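Local coordinates for alkylhalidase CmlS (Streptomyces venezuelae, PDB 3I3L), which is a flavin-dependent halogenase of chloramphenicol biosynthesis that holds its FAD through a covalent flavin-aspartate bond, at residues Ala34-His47 and Ala331-Asp343. Residues are numbered along the deposited sequence; the frame is centred on the assembly and turned at random.
With FAD (flavin-adenine dinucleotide), chain B.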
loop_
_atom_site.group_PDB
_atom_site.type_symbol
_atom_site.label_atom_id
_atom_site.label_comp_id
_atom_site.label_asym_id
_atom_site.label_seq_id
_atom_site.Cartn_x
_atom_site.Cartn_y
_atom_site.Cartn_z
ATOM N N ALA A 34 11.773 -1.838 5.624
ATOM C CA ALA A 34 11.042 -2.479 6.755
ATOM C C ALA A 34 11.936 -2.553 7.986
ATOM O O ALA A 34 11.504 -2.188 9.090
ATOM C CB ALA A 34 10.469 -3.857 6.435
ATOM N N GLY A 35 13.170 -3.028 7.808
ATOM C CA GLY A 35 14.102 -3.148 8.951
ATOM C C GLY A 35 14.477 -1.833 9.643
ATOM O O GLY A 35 14.393 -1.703 10.862
ATOM N N SER A 36 14.895 -0.846 8.859
ATOM C CA SER A 36 15.277 0.450 9.392
ATOM C C SER A 36 14.148 1.158 10.116
ATOM O O SER A 36 14.347 1.698 11.196
ATOM C CB SER A 36 15.718 1.357 8.229
ATOM O OG SER A 36 17.026 0.945 7.899
ATOM N N VAL A 37 12.978 1.224 9.476
ATOM C CA VAL A 37 11.827 1.864 10.088
ATOM C C VAL A 37 11.418 1.130 11.312
ATOM O O VAL A 37 11.005 1.773 12.286
ATOM C CB VAL A 37 10.612 2.001 9.095
ATOM C CG1 VAL A 37 9.390 2.563 9.780
ATOM C CG2 VAL A 37 11.015 2.876 7.951
ATOM N N ALA A 38 11.441 -0.210 11.262
ATOM C CA ALA A 38 11.085 -0.983 12.485
ATOM C C ALA A 38 12.069 -0.631 13.660
ATOM O O ALA A 38 11.641 -0.393 14.776
ATOM C CB ALA A 38 11.145 -2.425 12.234
ATOM N N GLY A 39 13.365 -0.574 13.366
ATOM C CA GLY A 39 14.375 -0.309 14.391
ATOM C C GLY A 39 14.284 1.115 14.935
ATOM O O GLY A 39 14.243 1.300 16.148
ATOM N N LEU A 40 14.194 2.094 14.046
ATOM C CA LEU A 40 13.939 3.486 14.448
ATOM C C LEU A 40 12.692 3.620 15.306
ATOM O O LEU A 40 12.692 4.354 16.304
ATOM C CB LEU A 40 13.781 4.400 13.224
ATOM C CG LEU A 40 15.014 4.573 12.343
ATOM C CD1 LEU A 40 14.627 5.196 11.013
ATOM C CD2 LEU A 40 16.112 5.415 13.079
ATOM N N THR A 41 11.610 2.934 14.950
ATOM C CA THR A 41 10.383 3.081 15.743
ATOM C C THR A 41 10.514 2.401 17.112
ATOM O O THR A 41 10.105 2.964 18.106
ATOM C CB THR A 41 9.137 2.566 14.966
ATOM O OG1 THR A 41 9.078 3.259 13.737
ATOM C CG2 THR A 41 7.836 2.807 15.733
ATOM N N LEU A 42 11.073 1.179 17.141
ATOM C CA LEU A 42 11.302 0.436 18.380
ATOM C C LEU A 42 12.274 1.193 19.337
ATOM O O LEU A 42 12.085 1.187 20.521
ATOM C CB LEU A 42 11.911 -0.937 18.088
ATOM C CG LEU A 42 10.977 -2.095 17.799
ATOM C CD1 LEU A 42 11.737 -3.255 17.084
ATOM C CD2 LEU A 42 10.198 -2.559 19.060
ATOM N N HIS A 43 13.293 1.850 18.787
ATOM C CA HIS A 43 14.210 2.682 19.577
ATOM C C HIS A 43 13.490 3.892 20.203
ATOM O O HIS A 43 13.598 4.121 21.402
ATOM C CB HIS A 43 15.362 3.144 18.711
ATOM C CG HIS A 43 16.149 4.254 19.319
ATOM N ND1 HIS A 43 17.251 4.025 20.139
ATOM C CD2 HIS A 43 16.024 5.600 19.205
ATOM C CE1 HIS A 43 17.744 5.187 20.522
ATOM N NE2 HIS A 43 17.020 6.158 19.972
ATOM N N LYS A 44 12.707 4.620 19.408
ATOM C CA LYS A 44 11.925 5.743 19.906
ATOM C C LYS A 44 10.945 5.242 20.995
ATOM O O LYS A 44 10.585 5.997 21.929
ATOM C CB LYS A 44 11.141 6.364 18.734
ATOM C CG LYS A 44 10.191 7.540 19.069
ATOM C CD LYS A 44 9.597 8.100 17.781
ATOM C CE LYS A 44 8.587 9.240 18.026
ATOM N NZ LYS A 44 9.316 10.466 18.491
ATOM N N LEU A 45 10.479 3.990 20.873
ATOM C CA LEU A 45 9.582 3.447 21.893
ATOM C C LEU A 45 10.346 2.892 23.125
ATOM O O LEU A 45 9.741 2.380 24.056
ATOM C CB LEU A 45 8.640 2.382 21.335
ATOM C CG LEU A 45 7.657 2.840 20.255
ATOM C CD1 LEU A 45 6.973 1.622 19.625
ATOM C CD2 LEU A 45 6.607 3.824 20.845
ATOM N N GLY A 46 11.675 2.995 23.085
ATOM C CA GLY A 46 12.521 2.733 24.211
ATOM C C GLY A 46 13.030 1.304 24.295
ATOM O O GLY A 46 13.442 0.881 25.370
ATOM N N HIS A 47 13.010 0.558 23.186
ATOM C CA HIS A 47 13.447 -0.815 23.194
ATOM C C HIS A 47 14.833 -0.943 22.699
ATOM O O HIS A 47 15.400 -0.001 22.170
ATOM C CB HIS A 47 12.447 -1.713 22.411
ATOM C CG HIS A 47 11.059 -1.663 22.970
ATOM N ND1 HIS A 47 10.571 -2.611 23.843
ATOM C CD2 HIS A 47 10.064 -0.764 22.799
ATOM C CE1 HIS A 47 9.338 -2.291 24.210
ATOM N NE2 HIS A 47 9.002 -1.179 23.586
ATOM N N ALA A 331 5.878 -1.796 3.575
ATOM C CA ALA A 331 7.023 -2.156 4.435
ATOM C C ALA A 331 7.109 -1.171 5.644
ATOM O O ALA A 331 7.346 -1.584 6.762
ATOM C CB ALA A 331 8.351 -2.104 3.649
ATOM N N SER A 332 6.905 0.121 5.387
ATOM C CA SER A 332 7.059 1.177 6.422
ATOM C C SER A 332 5.948 1.101 7.405
ATOM O O SER A 332 6.169 1.167 8.624
ATOM C CB SER A 332 7.046 2.553 5.756
ATOM O OG SER A 332 8.222 2.659 4.948
ATOM N N GLN A 333 4.742 0.969 6.909
ATOM C CA GLN A 333 3.563 0.939 7.761
ATOM C C GLN A 333 3.541 -0.268 8.633
ATOM O O GLN A 333 3.200 -0.169 9.813
ATOM C CB GLN A 333 2.316 1.019 6.893
ATOM C CG GLN A 333 0.999 0.507 7.482
ATOM C CD GLN A 333 -0.142 0.428 6.402
ATOM O OE1 GLN A 333 -0.280 1.382 5.582
ATOM N NE2 GLN A 333 -0.973 -0.698 6.410
ATOM N N SER A 334 3.891 -1.432 8.087
ATOM C CA SER A 334 3.838 -2.652 8.883
ATOM C C SER A 334 4.976 -2.601 9.892
ATOM O O SER A 334 4.854 -3.132 10.979
ATOM C CB SER A 334 3.912 -3.936 8.007
ATOM O OG SER A 334 5.184 -4.135 7.354
ATOM N N ALA A 335 6.097 -1.982 9.510
ATOM C CA ALA A 335 7.263 -1.889 10.402
ATOM C C ALA A 335 6.894 -1.066 11.616
ATOM O O ALA A 335 7.144 -1.483 12.752
ATOM C CB ALA A 335 8.495 -1.238 9.647
ATOM N N VAL A 336 6.223 0.067 11.387
ATOM C CA VAL A 336 5.728 0.905 12.481
ATOM C C VAL A 336 4.735 0.144 13.311
ATOM O O VAL A 336 4.774 0.236 14.565
ATOM C CB VAL A 336 5.083 2.209 11.956
ATOM C CG1 VAL A 336 4.179 2.833 13.013
ATOM C CG2 VAL A 336 6.188 3.224 11.526
ATOM N N SER A 337 3.860 -0.619 12.674
ATOM C CA SER A 337 2.839 -1.384 13.448
ATOM C C SER A 337 3.441 -2.501 14.258
ATOM O O SER A 337 2.971 -2.827 15.353
ATOM C CB SER A 337 1.772 -1.982 12.510
ATOM O OG SER A 337 1.088 -0.941 11.860
ATOM N N ALA A 338 4.445 -3.152 13.697
ATOM C CA ALA A 338 5.054 -4.293 14.395
ATOM C C ALA A 338 5.826 -3.765 15.626
ATOM O O ALA A 338 5.801 -4.394 16.648
ATOM C CB ALA A 338 6.052 -5.067 13.485
ATOM N N ALA A 339 6.509 -2.623 15.464
ATOM C CA ALA A 339 7.154 -1.928 16.566
ATOM C C ALA A 339 6.132 -1.602 17.706
ATOM O O ALA A 339 6.363 -1.924 18.871
ATOM C CB ALA A 339 7.823 -0.636 16.039
ATOM N N ALA A 340 5.021 -0.970 17.362
ATOM C CA ALA A 340 4.047 -0.582 18.351
ATOM C C ALA A 340 3.480 -1.824 18.988
ATOM O O ALA A 340 3.154 -1.826 20.185
ATOM C CB ALA A 340 2.943 0.255 17.688
ATOM N N ALA A 341 3.306 -2.880 18.187
ATOM C CA ALA A 341 2.742 -4.135 18.690
ATOM C C ALA A 341 3.663 -4.770 19.726
ATOM O O ALA A 341 3.198 -5.245 20.765
ATOM C CB ALA A 341 2.523 -5.144 17.500
ATOM N N ILE A 342 4.977 -4.821 19.384
ATOM C CA ILE A 342 5.959 -5.392 20.314
ATOM C C ILE A 342 5.977 -4.552 21.641
ATOM O O ILE A 342 5.982 -5.091 22.747
ATOM C CB ILE A 342 7.313 -5.456 19.648
ATOM C CG1 ILE A 342 7.371 -6.630 18.600
ATOM C CG2 ILE A 342 8.435 -5.745 20.730
ATOM C CD1 ILE A 342 8.562 -6.479 17.690
ATOM N N ASP A 343 5.935 -3.235 21.509
ATOM C CA ASP A 343 5.871 -2.370 22.689
ATOM C C ASP A 343 4.665 -2.643 23.569
ATOM O O ASP A 343 4.770 -2.754 24.796
ATOM C CB ASP A 343 5.890 -0.882 22.267
ATOM C CG ASP A 343 5.884 0.054 23.468
ATOM O OD1 ASP A 343 6.777 -0.069 24.342
ATOM O OD2 ASP A 343 4.977 0.884 23.558
HETATM P PA FAD B . 13.851 -5.280 0.909
HETATM O O1A FAD B . 14.064 -6.461 -0.009
HETATM O O2A FAD B . 13.879 -3.932 0.277
HETATM O O5B FAD B . 14.981 -5.352 2.086
HETATM C C5B FAD B . 15.268 -6.578 2.728
HETATM C C4B FAD B . 16.747 -6.661 3.168
HETATM O O4B FAD B . 16.914 -7.897 3.901
HETATM C C3B FAD B . 17.709 -6.714 2.005
HETATM O O3B FAD B . 18.590 -5.635 2.072
HETATM C C2B FAD B . 18.467 -8.039 2.179
HETATM O O2B FAD B . 19.834 -7.869 1.973
HETATM C C1B FAD B . 18.188 -8.427 3.623
HETATM N N9A FAD B . 18.158 -9.839 3.953
HETATM C C8A FAD B . 17.523 -10.838 3.277
HETATM N N7A FAD B . 17.714 -11.999 3.940
HETATM C C5A FAD B . 18.536 -11.776 4.992
HETATM C C6A FAD B . 19.051 -12.613 5.964
HETATM N N6A FAD B . 18.760 -13.901 5.979
HETATM N N1A FAD B . 19.826 -12.055 6.945
HETATM C C2A FAD B . 20.130 -10.716 6.956
HETATM N N3A FAD B . 19.603 -9.905 5.998
HETATM C C4A FAD B . 18.815 -10.421 5.028
HETATM N N1 FAD B . 7.902 -0.502 -4.204
HETATM C C2 FAD B . 7.572 0.843 -4.175
HETATM O O2 FAD B . 7.263 1.327 -3.095
HETATM N N3 FAD B . 7.568 1.602 -5.315
HETATM C C4 FAD B . 7.895 1.049 -6.525
HETATM O O4 FAD B . 7.905 1.784 -7.564
HETATM C C4X FAD B . 8.198 -0.314 -6.572
HETATM N N5 FAD B . 8.547 -0.894 -7.761
HETATM C C5X FAD B . 8.946 -2.211 -7.779
HETATM C C6 FAD B . 9.294 -2.819 -8.994
HETATM C C7 FAD B . 9.614 -4.155 -9.018
HETATM C C7M FAD B . 10.013 -4.835 -10.306
HETATM C C8 FAD B . 9.638 -4.855 -7.816
HETATM C C8M FAD B . 10.074 -6.265 -7.778
HETATM C C9 FAD B . 9.252 -4.277 -6.602
HETATM C C9A FAD B . 8.914 -2.932 -6.617
HETATM N N10 FAD B . 8.600 -2.364 -5.416
HETATM C C10 FAD B . 8.196 -1.082 -5.388
HETATM C "C1'" FAD B . 8.481 -3.294 -4.257
HETATM C "C2'" FAD B . 9.399 -2.852 -3.142
HETATM O "O2'" FAD B . 10.649 -2.670 -3.674
HETATM C "C3'" FAD B . 9.446 -3.760 -1.943
HETATM O "O3'" FAD B . 8.153 -3.865 -1.388
HETATM C "C4'" FAD B . 10.389 -3.174 -0.840
HETATM O "O4'" FAD B . 11.732 -3.198 -1.239
HETATM C "C5'" FAD B . 10.291 -4.025 0.419
HETATM O "O5'" FAD B . 11.070 -3.475 1.442
HETATM P P FAD B . 11.597 -4.502 2.521
HETATM O O1P FAD B . 10.462 -5.404 2.952
HETATM O O2P FAD B . 12.382 -3.753 3.592
HETATM O O3P FAD B . 12.527 -5.550 1.713
#
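A335 and A339 press their methyl groups against helix 33-44, the first helix of the Rossmann-type FAD-binding fold, which helix 327-347 accompanies in the same N-to-C sense. The segment axes approach to 7.9 Å at a signed crossing angle of -33°, and small residues permit this closeness: A335 CB lies 3.2 Å from A34 O and also against A38 N, so a methyl group meets backbone directly.

Apolar contacts continue along the interface. A339 CB is wedged between T41 and L42, with T41 CG2 at a tight 3.5 Å. V37 directs CG1, anti to its backbone nitrogen (chi1 175°), obliquely onto V336 CG2 at 3.7 Å. L42 CD2 touches I342 CG2, and both residues also lean on I181 of the central sheet.

At the cofactor end, A34 N donates to FAD O2P (2.9 Å), with A331 CB near O5'; both helices thus reach the pyrophosphate region. G35, probably the last glycine of a GxGxxG pattern, already lies in the first turn of helix 33-44.

Polar contacts close the other end. A Schellman motif at G46 ends the first helix and leads into H47. The carboxylate of D343 forms salt bridges through OD2 with R347 and R497, while H47 ND1 accepts a hydrogen bond from S24 N, so both ring nitrogens are engaged. H47 NE2 donates to D343 OD1 at 2.6 Å, on its anti side, with ring and carboxylate planes 80° apart.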